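Local coordinates for protein lovastatin nonaketide synthase, polyketide synthase component (Aspergillus terreus, PDB 7CPX) that builds the nonaketide backbone of lovastatin by repeated condensation and reduction of malonyl-derived units tethered to its acyl carrier domain, with one methylation, as a homodimer that binds LovC, at residues T65-A70 / S224-S229; T285-S290 / D328-E333; T943-R948 / G957-Y962; S232-A237 / P390-F395. The protein carries 2 engineered substitutions. All blocks are in the same frame, centred on the assembly; numbering follows the deposited sequence.

Contact 1: T65-A70 / S224-S229; sequences TNAPYA and SMLSPS
Ala67 and Pro228 bring the two backbones together where both are irregular, their CA atoms 4.4 Å apart. Neither segment is helical here, and the closest backbone approach is a CA-H...O contact: Pro228 CA lies 3.2 Å from Asn66 O, with an angle of 138° at the hydrogen. Behind it, Ser224 ends its helix with positive phi in a Schellman motif. The methyl of Ala67 touches two neighbours, with CB 3.6 Å from Leu226 CB and 3.4 Å from Ser227 O. Asn66 CG sits between backbone N and carbonyl carbon (chi1 59°), and its amide runs alongside the Pro228 ring, ND2 3.8 Å from Pro228 CB; the polar end is held by a hydrogen bond between OD1 and Ser221 OG. Tyr69 presents CD2 at 3.7 Å from Ser229 O, while Pro228 O lies near the plane of the ring at its edge. Within this ketosynthase region, the Leu226 side chain is about 7 Å from that of His367, a predicted active-site residue. Strand 69-70 pairs antiparallel with strand 42-43, and Leu226 rests on Phe217 of helix 214-222, so the contact joins this small sheet to the loop that leaves the helix.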
loop_
_atom_site.group_PDB
_atom_site.type_symbol
_atom_site.label_atom_id
_atom_site.label_comp_id
_atom_site.label_asym_id
_atom_site.label_seq_id
_atom_site.Cartn_x
_atom_site.Cartn_y
_atom_site.Cartn_z
ATOM N N THR A 65 21.912 3.339 -5.904
ATOM C CA THR A 65 23.113 4.110 -6.193
ATOM C C THR A 65 24.323 3.336 -5.699
ATOM O O THR A 65 24.309 2.806 -4.585
ATOM C CB THR A 65 23.061 5.491 -5.529
ATOM O OG1 THR A 65 24.244 6.229 -5.856
ATOM C CG2 THR A 65 22.955 5.358 -4.018
ATOM N N ASN A 66 25.362 3.272 -6.523
ATOM C CA ASN A 66 26.591 2.579 -6.162
ATOM C C ASN A 66 27.557 3.461 -5.385
ATOM O O ASN A 66 28.629 2.987 -4.997
ATOM C CB ASN A 66 27.285 2.042 -7.416
ATOM C CG ASN A 66 27.632 3.136 -8.405
ATOM O OD1 ASN A 66 27.072 4.231 -8.358
ATOM N ND2 ASN A 66 28.556 2.842 -9.311
ATOM N N ALA A 67 27.204 4.725 -5.145
ATOM C CA ALA A 67 28.053 5.672 -4.429
ATOM C C ALA A 67 27.418 5.986 -3.081
ATOM O O ALA A 67 26.698 6.987 -2.945
ATOM C CB ALA A 67 28.249 6.950 -5.247
ATOM N N PRO A 68 27.646 5.168 -2.053
ATOM C CA PRO A 68 27.077 5.447 -0.731
ATOM C C PRO A 68 27.867 6.444 0.101
ATOM O O PRO A 68 27.585 6.583 1.294
ATOM C CB PRO A 68 27.089 4.062 -0.071
ATOM C CG PRO A 68 28.289 3.409 -0.645
ATOM C CD PRO A 68 28.389 3.896 -2.069
ATOM N N TYR A 69 28.840 7.130 -0.490
ATOM C CA TYR A 69 29.658 8.103 0.213
ATOM C C TYR A 69 29.515 9.466 -0.446
ATOM O O TYR A 69 29.082 9.585 -1.597
ATOM C CB TYR A 69 31.135 7.698 0.221
ATOM C CG TYR A 69 31.392 6.283 0.679
ATOM C CD1 TYR A 69 31.481 5.976 2.029
ATOM C CD2 TYR A 69 31.554 5.257 -0.237
ATOM C CE1 TYR A 69 31.720 4.685 2.452
ATOM C CE2 TYR A 69 31.794 3.963 0.176
ATOM C CZ TYR A 69 31.875 3.681 1.521
ATOM O OH TYR A 69 32.113 2.391 1.937
ATOM N N ALA A 70 29.887 10.497 0.300
ATOM C CA ALA A 70 29.872 11.857 -0.213
ATOM C C ALA A 70 30.602 12.751 0.773
ATOM O O ALA A 70 30.717 12.435 1.960
ATOM C CB ALA A 70 28.446 12.362 -0.436
ATOM N N SER A 224 26.492 5.715 -14.164
ATOM C CA SER A 224 27.785 5.374 -13.573
ATOM C C SER A 224 28.675 6.603 -13.431
ATOM O O SER A 224 29.901 6.490 -13.354
ATOM C CB SER A 224 28.496 4.292 -14.389
ATOM O OG SER A 224 29.694 3.882 -13.753
ATOM N N MET A 225 28.065 7.790 -13.400
ATOM C CA MET A 225 28.838 9.016 -13.238
ATOM C C MET A 225 29.522 9.068 -11.879
ATOM O O MET A 225 30.675 9.502 -11.778
ATOM C CB MET A 225 27.930 10.231 -13.421
ATOM C CG MET A 225 27.351 10.361 -14.817
ATOM S SD MET A 225 25.996 11.547 -14.908
ATOM C CE MET A 225 26.811 13.045 -14.364
ATOM N N LEU A 226 28.834 8.636 -10.827
ATOM C CA LEU A 226 29.377 8.722 -9.483
ATOM C C LEU A 226 30.487 7.700 -9.274
ATOM O O LEU A 226 30.584 6.689 -9.975
ATOM C CB LEU A 226 28.282 8.509 -8.438
ATOM C CG LEU A 226 27.079 9.446 -8.520
ATOM C CD1 LEU A 226 26.200 9.293 -7.295
ATOM C CD2 LEU A 226 27.519 10.892 -8.680
ATOM N N SER A 227 31.329 7.977 -8.288
ATOM C CA SER A 227 32.416 7.075 -7.945
ATOM C C SER A 227 31.925 6.039 -6.943
ATOM O O SER A 227 31.578 6.405 -5.814
ATOM C CB SER A 227 33.586 7.853 -7.356
ATOM O OG SER A 227 34.606 6.980 -6.908
ATOM N N PRO A 228 31.879 4.752 -7.297
ATOM C CA PRO A 228 31.492 3.749 -6.292
ATOM C C PRO A 228 32.415 3.731 -5.091
ATOM O O PRO A 228 31.959 3.471 -3.970
ATOM C CB PRO A 228 31.539 2.428 -7.074
ATOM C CG PRO A 228 32.418 2.699 -8.242
ATOM C CD PRO A 228 32.188 4.132 -8.596
ATOM N N SER A 229 33.706 4.004 -5.291
ATOM C CA SER A 229 34.629 4.110 -4.168
ATOM C C SER A 229 34.292 5.286 -3.264
ATOM O O SER A 229 34.741 5.317 -2.114
ATOM C CB SER A 229 36.064 4.244 -4.677
ATOM O OG SER A 229 36.200 5.370 -5.526
#

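Contact 2: T285-S290 / D328-E333; sequences TMPNHS and DPQEAE
His289 reaches over the helix of Gln330 and Glu333, and each atom of its side chain finds a partner there. CB starts 3.1 Å from Gln330 O. CG, placed between backbone N and carbonyl carbon (chi1 67°), is 3.4 Å from Glu333 CD. ND1 donates to Gln330 OE1 at 2.7 Å, with an N-H...O angle of 143°; the acceptor lies in the ring plane, the donor in the carbonyl plane, and ring and amide are nearly coplanar. CD2 (3.1 Å) and CE1 (3.6 Å) face Glu333 OE2. At the tip of the ring, NE2 is 3.1 Å from the same OE2, but this oxygen sits over the ring face: carboxylate and imidazole stack, planes 13° apart, without a hydrogen bond. The backbone N of His289 adds a weak bond to Gln330 OE1, at 3.0 Å, so one carbonyl oxygen receives both N-H groups. Pro287 packs on Gln330, its side chain about 7 Å from that of His320, a predicted active-site residue. Asn288, the N-cap of helix 289-302, accepts weakly from Ser290 N. In the C-terminal part of the ketosynthase, this helix start docks on one flank of helix 327-339, while Glu331, pointing away, packs on strand 428-435.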
loop_
_atom_site.group_PDB
_atom_site.type_symbol
_atom_site.label_atom_id
_atom_site.label_comp_id
_atom_site.label_asym_id
_atom_site.label_seq_id
_atom_site.Cartn_x
_atom_site.Cartn_y
_atom_site.Cartn_z
ATOM N N THR A 285 27.152 13.490 -22.141
ATOM C CA THR A 285 27.968 13.576 -20.939
ATOM C C THR A 285 29.454 13.702 -21.242
ATOM O O THR A 285 30.206 14.193 -20.394
ATOM C CB THR A 285 27.740 12.343 -20.061
ATOM O OG1 THR A 285 26.338 12.060 -19.983
ATOM C CG2 THR A 285 28.283 12.575 -18.662
ATOM N N MET A 286 29.891 13.278 -22.419
ATOM C CA MET A 286 31.316 13.248 -22.725
ATOM C C MET A 286 31.854 14.665 -22.884
ATOM O O MET A 286 31.341 15.420 -23.720
ATOM C CB MET A 286 31.563 12.450 -24.000
ATOM C CG MET A 286 33.034 12.301 -24.366
ATOM S SD MET A 286 33.960 11.292 -23.195
ATOM C CE MET A 286 33.204 9.692 -23.464
ATOM N N PRO A 287 32.867 15.070 -22.121
ATOM C CA PRO A 287 33.501 16.366 -22.374
ATOM C C PRO A 287 34.402 16.314 -23.597
ATOM O O PRO A 287 34.829 15.249 -24.049
ATOM C CB PRO A 287 34.305 16.624 -21.098
ATOM C CG PRO A 287 34.613 15.274 -20.581
ATOM C CD PRO A 287 33.436 14.407 -20.937
ATOM N N ASN A 288 34.690 17.495 -24.133
ATOM C CA ASN A 288 35.515 17.642 -25.324
ATOM C C ASN A 288 36.812 18.341 -24.940
ATOM O O ASN A 288 36.786 19.454 -24.405
ATOM C CB ASN A 288 34.777 18.433 -26.403
ATOM C CG ASN A 288 35.512 18.438 -27.727
ATOM O OD1 ASN A 288 36.741 18.385 -27.773
ATOM N ND2 ASN A 288 34.759 18.499 -28.818
ATOM N N HIS A 289 37.940 17.685 -25.215
ATOM C CA HIS A 289 39.232 18.300 -24.931
ATOM C C HIS A 289 39.466 19.516 -25.817
ATOM O O HIS A 289 40.014 20.526 -25.362
ATOM C CB HIS A 289 40.354 17.281 -25.117
ATOM C CG HIS A 289 40.539 16.838 -26.535
ATOM N ND1 HIS A 289 39.844 15.781 -27.083
ATOM C CD2 HIS A 289 41.338 17.312 -27.520
ATOM C CE1 HIS A 289 40.208 15.622 -28.343
ATOM N NE2 HIS A 289 41.114 16.538 -28.633
ATOM N N SER A 290 39.068 19.433 -27.088
ATOM C CA SER A 290 39.261 20.558 -27.996
ATOM C C SER A 290 38.471 21.774 -27.535
ATOM O O SER A 290 38.974 22.903 -27.569
ATOM C CB SER A 290 38.852 20.161 -29.413
ATOM O OG SER A 290 39.015 21.243 -30.313
ATOM N N ASP A 328 38.378 12.939 -17.274
ATOM C CA ASP A 328 39.693 13.402 -16.836
ATOM C C ASP A 328 40.710 13.409 -17.968
ATOM O O ASP A 328 41.450 14.399 -18.100
ATOM C CB ASP A 328 40.174 12.542 -15.664
ATOM C CG ASP A 328 39.449 12.861 -14.371
ATOM O OD1 ASP A 328 38.505 13.676 -14.401
ATOM O OD2 ASP A 328 39.825 12.295 -13.324
ATOM N N PRO A 329 40.827 12.362 -18.793
ATOM C CA PRO A 329 41.779 12.435 -19.913
ATOM C C PRO A 329 41.498 13.588 -20.858
ATOM O O PRO A 329 42.437 14.229 -21.345
ATOM C CB PRO A 329 41.609 11.075 -20.605
ATOM C CG PRO A 329 41.010 10.187 -19.573
ATOM C CD PRO A 329 40.135 11.065 -18.743
ATOM N N GLN A 330 40.223 13.874 -21.127
ATOM C CA GLN A 330 39.888 14.997 -21.993
ATOM C C GLN A 330 40.372 16.307 -21.390
ATOM O O GLN A 330 40.943 17.152 -22.090
ATOM C CB GLN A 330 38.378 15.044 -22.228
ATOM C CG GLN A 330 37.813 13.812 -22.916
ATOM C CD GLN A 330 38.112 13.777 -24.401
ATOM O OE1 GLN A 330 38.621 14.744 -24.967
ATOM N NE2 GLN A 330 37.793 12.659 -25.041
ATOM N N GLU A 331 40.158 16.491 -20.087
ATOM C CA GLU A 331 40.602 17.714 -19.429
ATOM C C GLU A 331 42.118 17.829 -19.441
ATOM O O GLU A 331 42.663 18.916 -19.668
ATOM C CB GLU A 331 40.083 17.753 -17.995
ATOM C CG GLU A 331 40.476 19.006 -17.244
ATOM C CD GLU A 331 39.812 19.100 -15.893
ATOM O OE1 GLU A 331 39.444 18.046 -15.335
ATOM O OE2 GLU A 331 39.654 20.231 -15.392
ATOM N N ALA A 332 42.817 16.724 -19.181
ATOM C CA ALA A 332 44.274 16.759 -19.202
ATOM C C ALA A 332 44.787 17.111 -20.589
ATOM O O ALA A 332 45.722 17.908 -20.733
ATOM C CB ALA A 332 44.839 15.417 -18.744
ATOM N N GLU A 333 44.184 16.527 -21.626
ATOM C CA GLU A 333 44.580 16.853 -22.990
ATOM C C GLU A 333 44.323 18.320 -23.296
ATOM O O GLU A 333 45.155 18.986 -23.922
ATOM C CB GLU A 333 43.830 15.962 -23.979
ATOM C CG GLU A 333 44.155 16.241 -25.435
ATOM C CD GLU A 333 43.530 15.227 -26.371
ATOM O OE1 GLU A 333 42.835 14.314 -25.880
ATOM O OE2 GLU A 333 43.731 15.344 -27.598
#

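Contact 3: T943-R948 / G957-Y962; sequences TRHHLR and GKLSEY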
loop_
_atom_site.group_PDB
_atom_site.type_symbol
_atom_site.label_atom_id
_atom_site.label_comp_id
_atom_site.label_asym_id
_atom_site.label_seq_id
_atom_site.Cartn_x
_atom_site.Cartn_y
_atom_site.Cartn_z
ATOM N N THR A 943 7.687 10.564 3.168
ATOM C CA THR A 943 8.996 10.969 2.667
ATOM C C THR A 943 10.102 10.543 3.622
ATOM O O THR A 943 11.182 10.128 3.187
ATOM C CB THR A 943 9.033 12.480 2.449
ATOM O OG1 THR A 943 8.096 12.843 1.426
ATOM C CG2 THR A 943 10.422 12.918 2.034
ATOM N N ARG A 944 9.861 10.659 4.929
ATOM C CA ARG A 944 10.858 10.226 5.900
ATOM C C ARG A 944 11.103 8.726 5.800
ATOM O O ARG A 944 12.254 8.274 5.812
ATOM C CB ARG A 944 10.412 10.611 7.309
ATOM C CG ARG A 944 11.352 10.156 8.405
ATOM C CD ARG A 944 11.000 10.807 9.730
ATOM N NE ARG A 944 9.581 10.682 10.041
ATOM C CZ ARG A 944 9.016 9.592 10.543
ATOM N NH1 ARG A 944 9.720 8.499 10.789
ATOM N NH2 ARG A 944 7.713 9.598 10.803
ATOM N N HIS A 945 10.033 7.936 5.694
ATOM C CA HIS A 945 10.185 6.499 5.506
ATOM C C HIS A 945 10.848 6.175 4.176
ATOM O O HIS A 945 11.425 5.093 4.025
ATOM C CB HIS A 945 8.820 5.818 5.589
ATOM C CG HIS A 945 8.893 4.332 5.739
ATOM N ND1 HIS A 945 9.264 3.495 4.709
ATOM C CD2 HIS A 945 8.635 3.529 6.800
ATOM C CE1 HIS A 945 9.236 2.244 5.129
ATOM N NE2 HIS A 945 8.857 2.236 6.394
ATOM N N HIS A 946 10.766 7.088 3.209
ATOM C CA HIS A 946 11.413 6.891 1.916
ATOM C C HIS A 946 12.915 7.137 2.007
ATOM O O HIS A 946 13.717 6.272 1.639
ATOM C CB HIS A 946 10.774 7.819 0.883
ATOM C CG HIS A 946 11.606 8.031 -0.341
ATOM N ND1 HIS A 946 12.006 6.995 -1.157
ATOM C CD2 HIS A 946 12.108 9.161 -0.893
ATOM C CE1 HIS A 946 12.720 7.477 -2.157
ATOM N NE2 HIS A 946 12.798 8.788 -2.020
ATOM N N LEU A 947 13.310 8.313 2.495
ATOM C CA LEU A 947 14.728 8.622 2.642
ATOM C C LEU A 947 15.397 7.652 3.605
ATOM O O LEU A 947 16.483 7.129 3.329
ATOM C CB LEU A 947 14.897 10.060 3.131
ATOM C CG LEU A 947 14.250 11.138 2.265
ATOM C CD1 LEU A 947 14.446 12.500 2.894
ATOM C CD2 LEU A 947 14.820 11.114 0.861
ATOM N N ARG A 948 14.760 7.403 4.742
ATOM C CA ARG A 948 15.075 6.500 5.836
ATOM C C ARG A 948 14.414 5.153 5.555
ATOM O O ARG A 948 13.966 4.878 4.439
ATOM C CB ARG A 948 14.616 7.089 7.169
ATOM C CG ARG A 948 14.770 8.602 7.292
ATOM C CD ARG A 948 16.219 9.041 7.321
ATOM N NE ARG A 948 16.402 10.316 6.638
ATOM C CZ ARG A 948 15.911 11.471 7.063
ATOM N NH1 ARG A 948 15.198 11.553 8.174
ATOM N NH2 ARG A 948 16.136 12.572 6.353
ATOM N N GLY A 957 12.354 -5.457 -2.357
ATOM C CA GLY A 957 12.609 -4.058 -2.591
ATOM C C GLY A 957 12.397 -3.255 -1.318
ATOM O O GLY A 957 12.601 -3.730 -0.197
ATOM N N LYS A 958 11.973 -2.011 -1.509
ATOM C CA LYS A 958 11.765 -1.095 -0.401
ATOM C C LYS A 958 10.323 -1.157 0.079
ATOM O O LYS A 958 9.387 -1.184 -0.723
ATOM C CB LYS A 958 12.110 0.335 -0.812
ATOM C CG LYS A 958 13.472 0.470 -1.450
ATOM C CD LYS A 958 13.940 1.907 -1.459
ATOM C CE LYS A 958 15.168 2.069 -2.325
ATOM N NZ LYS A 958 14.830 2.072 -3.775
ATOM N N LEU A 959 10.157 -1.182 1.397
ATOM C CA LEU A 959 8.827 -1.106 1.979
ATOM C C LEU A 959 8.164 0.207 1.585
ATOM O O LEU A 959 8.806 1.261 1.556
ATOM C CB LEU A 959 8.913 -1.228 3.499
ATOM C CG LEU A 959 7.596 -1.155 4.272
ATOM C CD1 LEU A 959 6.632 -2.213 3.787
ATOM C CD2 LEU A 959 7.848 -1.316 5.759
ATOM N N SER A 960 6.873 0.139 1.275
ATOM C CA SER A 960 6.165 1.320 0.804
ATOM C C SER A 960 6.196 2.416 1.859
ATOM O O SER A 960 6.163 2.150 3.063
ATOM C CB SER A 960 4.720 0.972 0.453
ATOM O OG SER A 960 3.981 2.139 0.135
ATOM N N GLU A 961 6.269 3.663 1.391
ATOM C CA GLU A 961 6.333 4.794 2.308
ATOM C C GLU A 961 5.126 4.828 3.232
ATOM O O GLU A 961 5.236 5.264 4.383
ATOM C CB GLU A 961 6.420 6.105 1.527
ATOM C CG GLU A 961 7.553 6.183 0.517
ATOM C CD GLU A 961 7.189 5.594 -0.833
ATOM O OE1 GLU A 961 6.133 4.934 -0.930
ATOM O OE2 GLU A 961 7.957 5.794 -1.797
ATOM N N TYR A 962 3.971 4.374 2.749
ATOM C CA TYR A 962 2.721 4.432 3.494
ATOM C C TYR A 962 2.410 3.118 4.198
ATOM O O TYR A 962 1.239 2.793 4.424
ATOM C CB TYR A 962 1.581 4.824 2.555
ATOM C CG TYR A 962 1.912 6.027 1.705
ATOM C CD1 TYR A 962 1.677 7.314 2.164
ATOM C CD2 TYR A 962 2.474 5.876 0.447
ATOM C CE1 TYR A 962 1.985 8.414 1.392
ATOM C CE2 TYR A 962 2.784 6.969 -0.332
ATOM C CZ TYR A 962 2.540 8.237 0.145
ATOM O OH TYR A 962 2.846 9.333 -0.629
#
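His945 lays one face of its imidazole against Ser960 O, which stands 3.7 Å from His945 CE1, with Leu959 O also near. The isobutyl group of Leu959 closes on the far end of the ring, Leu959 CD2 being 3.7 Å from His945 NE2. On the helix, chi1 of -166° sets His945 CG anti to the backbone N. Nearer the backbone, His945 CB is 3.8 Å from Glu961 O, in keeping with the nearest pair of CA atoms, those of His945 and Glu961, at 5.3 Å. The next residue meets the Glu961 side chain: His946 CB packs on Glu961 CG at 3.6 Å. The Glu961 chain then bends, chi2 86° placing CD away from the extended course, and its OE2 forms a salt bridge with Arg142.

The two segments join the end of helix 941-947 to strand 958-959 of the dehydratase domain, which pairs antiparallel with strand 967-974 in what is predicted to be the N-terminal hotdog fold. Arg142 belongs to the ketosynthase, as does Phe54, whose ring meets that of His946 with planes about 85° apart. Lys958 NZ forms a salt bridge with Glu145 of the second subunit.

Across the segments themselves the contact is one of van der Waals fit, and the charged ends look outwards for partners. His946 ND1 lies 4.3 Å from Glu961 OE2 without touching it; such proximity could favour a protonated imidazole, although the salt bridge of OE2 with Arg142 would probably weaken the effect and Lys958 NZ, 6.3 Å from His946 ND1, would tend to oppose it.

Contact 4: S232-A237 / P390-F395; sequences SRMWDA and PPNLLF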
loop_
_atom_site.group_PDB
_atom_site.type_symbol
_atom_site.label_atom_id
_atom_site.label_comp_id
_atom_site.label_asym_id
_atom_site.label_seq_id
_atom_site.Cartn_x
_atom_site.Cartn_y
_atom_site.Cartn_z
ATOM N N SER A 232 36.424 11.331 -5.613
ATOM C CA SER A 232 36.738 11.831 -6.951
ATOM C C SER A 232 38.245 11.749 -7.146
ATOM O O SER A 232 38.979 12.716 -6.935
ATOM C CB SER A 232 36.234 13.257 -7.129
ATOM O OG SER A 232 34.837 13.337 -6.917
ATOM N N ARG A 233 38.716 10.575 -7.558
ATOM C CA ARG A 233 40.143 10.344 -7.766
ATOM C C ARG A 233 40.552 11.027 -9.065
ATOM O O ARG A 233 40.532 10.432 -10.144
ATOM C CB ARG A 233 40.448 8.853 -7.794
ATOM C CG ARG A 233 40.143 8.140 -6.491
ATOM C CD ARG A 233 40.638 6.706 -6.517
ATOM N NE ARG A 233 41.328 6.351 -5.283
ATOM C CZ ARG A 233 40.727 5.917 -4.183
ATOM N NH1 ARG A 233 39.414 5.766 -4.126
ATOM N NH2 ARG A 233 41.462 5.628 -3.114
ATOM N N MET A 234 40.929 12.296 -8.954
ATOM C CA MET A 234 41.304 13.081 -10.121
ATOM C C MET A 234 42.507 12.462 -10.820
ATOM O O MET A 234 43.552 12.240 -10.200
ATOM C CB MET A 234 41.611 14.517 -9.700
ATOM C CG MET A 234 42.244 15.374 -10.784
ATOM S SD MET A 234 42.646 17.024 -10.190
ATOM C CE MET A 234 43.638 17.628 -11.549
ATOM N N TRP A 235 42.357 12.188 -12.113
ATOM C CA TRP A 235 43.431 11.743 -12.995
ATOM C C TRP A 235 44.142 10.496 -12.484
ATOM O O TRP A 235 45.244 10.184 -12.951
ATOM C CB TRP A 235 44.460 12.857 -13.220
ATOM C CG TRP A 235 43.913 14.086 -13.889
ATOM C CD1 TRP A 235 42.602 14.407 -14.077
ATOM C CD2 TRP A 235 44.671 15.157 -14.462
ATOM N NE1 TRP A 235 42.494 15.608 -14.729
ATOM C CE2 TRP A 235 43.752 16.091 -14.976
ATOM C CE3 TRP A 235 46.037 15.417 -14.587
ATOM C CZ2 TRP A 235 44.155 17.263 -15.606
ATOM C CZ3 TRP A 235 46.434 16.580 -15.212
ATOM C CH2 TRP A 235 45.498 17.488 -15.714
ATOM N N ASP A 236 43.546 9.771 -11.545
ATOM C CA ASP A 236 44.180 8.598 -10.969
ATOM C C ASP A 236 43.725 7.334 -11.690
ATOM O O ASP A 236 42.659 7.289 -12.310
ATOM C CB ASP A 236 43.857 8.491 -9.480
ATOM C CG ASP A 236 44.670 7.422 -8.780
ATOM O OD1 ASP A 236 45.871 7.656 -8.527
ATOM O OD2 ASP A 236 44.110 6.346 -8.482
ATOM N N ALA A 237 44.556 6.294 -11.600
ATOM C CA ALA A 237 44.202 5.012 -12.194
ATOM C C ALA A 237 42.926 4.444 -11.594
ATOM O O ALA A 237 42.246 3.646 -12.251
ATOM C CB ALA A 237 45.349 4.018 -12.020
ATOM N N PRO A 390 47.704 24.091 -3.100
ATOM C CA PRO A 390 47.153 23.037 -2.259
ATOM C C PRO A 390 47.272 21.688 -2.938
ATOM O O PRO A 390 47.229 21.593 -4.179
ATOM C CB PRO A 390 45.687 23.455 -2.081
ATOM C CG PRO A 390 45.401 24.331 -3.240
ATOM C CD PRO A 390 46.672 25.052 -3.523
ATOM N N PRO A 391 47.421 20.618 -2.168
ATOM C CA PRO A 391 47.566 19.283 -2.750
ATOM C C PRO A 391 46.212 18.681 -3.108
ATOM O O PRO A 391 45.160 19.293 -2.933
ATOM C CB PRO A 391 48.248 18.495 -1.634
ATOM C CG PRO A 391 47.744 19.129 -0.390
ATOM C CD PRO A 391 47.570 20.590 -0.703
ATOM N N ASN A 392 46.261 17.457 -3.624
ATOM C CA ASN A 392 45.077 16.668 -3.929
ATOM C C ASN A 392 45.104 15.410 -3.077
ATOM O O ASN A 392 46.083 14.657 -3.103
ATOM C CB ASN A 392 45.022 16.312 -5.414
ATOM C CG ASN A 392 44.946 17.535 -6.299
ATOM O OD1 ASN A 392 43.910 17.824 -6.896
ATOM N ND2 ASN A 392 46.046 18.274 -6.373
ATOM N N LEU A 393 44.030 15.189 -2.321
ATOM C CA LEU A 393 44.030 14.112 -1.339
ATOM C C LEU A 393 44.108 12.743 -2.008
ATOM O O LEU A 393 44.823 11.856 -1.527
ATOM C CB LEU A 393 42.786 14.217 -0.458
ATOM C CG LEU A 393 42.654 13.180 0.658
ATOM C CD1 LEU A 393 43.849 13.240 1.597
ATOM C CD2 LEU A 393 41.359 13.389 1.426
ATOM N N LEU A 394 43.393 12.552 -3.112
ATOM C CA LEU A 394 43.311 11.256 -3.786
ATOM C C LEU A 394 44.068 11.335 -5.109
ATOM O O LEU A 394 43.497 11.650 -6.154
ATOM C CB LEU A 394 41.857 10.836 -4.012
ATOM C CG LEU A 394 41.005 10.502 -2.784
ATOM C CD1 LEU A 394 41.789 9.670 -1.775
ATOM C CD2 LEU A 394 40.461 11.763 -2.136
ATOM N N PHE A 395 45.368 11.044 -5.055
ATOM C CA PHE A 395 46.170 10.872 -6.264
ATOM C C PHE A 395 47.354 9.983 -5.894
ATOM O O PHE A 395 48.322 10.455 -5.293
ATOM C CB PHE A 395 46.629 12.209 -6.828
ATOM C CG PHE A 395 47.502 12.081 -8.044
ATOM C CD1 PHE A 395 46.956 11.749 -9.271
ATOM C CD2 PHE A 395 48.866 12.291 -7.959
ATOM C CE1 PHE A 395 47.755 11.628 -10.390
ATOM C CE2 PHE A 395 49.671 12.173 -9.075
ATOM C CZ PHE A 395 49.115 11.840 -10.293
#
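Phe395 turns the rim of its ring to the backbone of Met234 and Trp235. CG is anti to the backbone N (chi1 178°), and the CD1-CE1 side is offered to two carbonyl oxygens near the ring plane: Phe395 CD1 is 3.6 Å from Met234 O, and Phe395 CE1 is 3.9 Å from Trp235 O. Such an edge-on approach puts the ring's C-H groups, weakly positive at the rim, against carbonyl oxygen. Arg233 and Leu394 instead cross obliquely, aliphatic on aliphatic, with Arg233 CG 4.0 Å from Leu394 CB. The Met234 side chain, extended beyond CG, crosses that of Asn392, and its SD lies 3.6 Å from Asn392 OD1. Its terminal methyl, CE, stands 3.7 Å above the plane of the Trp235 ring, over the centre, a CH-pi contact within one segment.

Residues 233-236 form a type II beta turn, with Trp235 at positive phi (55°) and a weak closing bond from Asp236 N to Arg233 O, 3.4 Å long. The turn belongs to the loop between helix 214-222 and strand 247-255 of the thiolase-like ketosynthase fold, and its partner is the loop after strand 388-389. The Trp235 side chain is about 7 Å from that of His320, a predicted active-site residue.

Asp236 points towards the second loop, its OD1 3.8 Å from Phe395 C, and the same oxygen accepts hydrogen bonds from the backbone N atoms of Asp396 and Lys397. Asn392 has its own polar partners, ND2 donating to Pro412 O and OD1 making weak hydrogen bonds with Ser360 N and Thr363 OG1.

Contacts 1 and 3 are buried, contact 4 is partly so, and contact 2 lies at the surface. Chemistry follows place only in part: hydrogen bonds between side chain and opposing segment appear in contact 2 alone, whereas the other three meet by apolar packing and C-H to oxygen approaches and send their polar ends to third parties. Contacts 1 and 4 share the long loop after helix 214-222, their segments adjoining in sequence with centres 16 Å apart. Contacts 2 and 4 touch directly, Asp328 OD2 probably accepting from Trp235 N at 2.8 Å, which ties helix 327-339 to the turn. Contact 3, whose centre is 39 Å from that of contact 2, joins ketosynthase surroundings to the dehydratase.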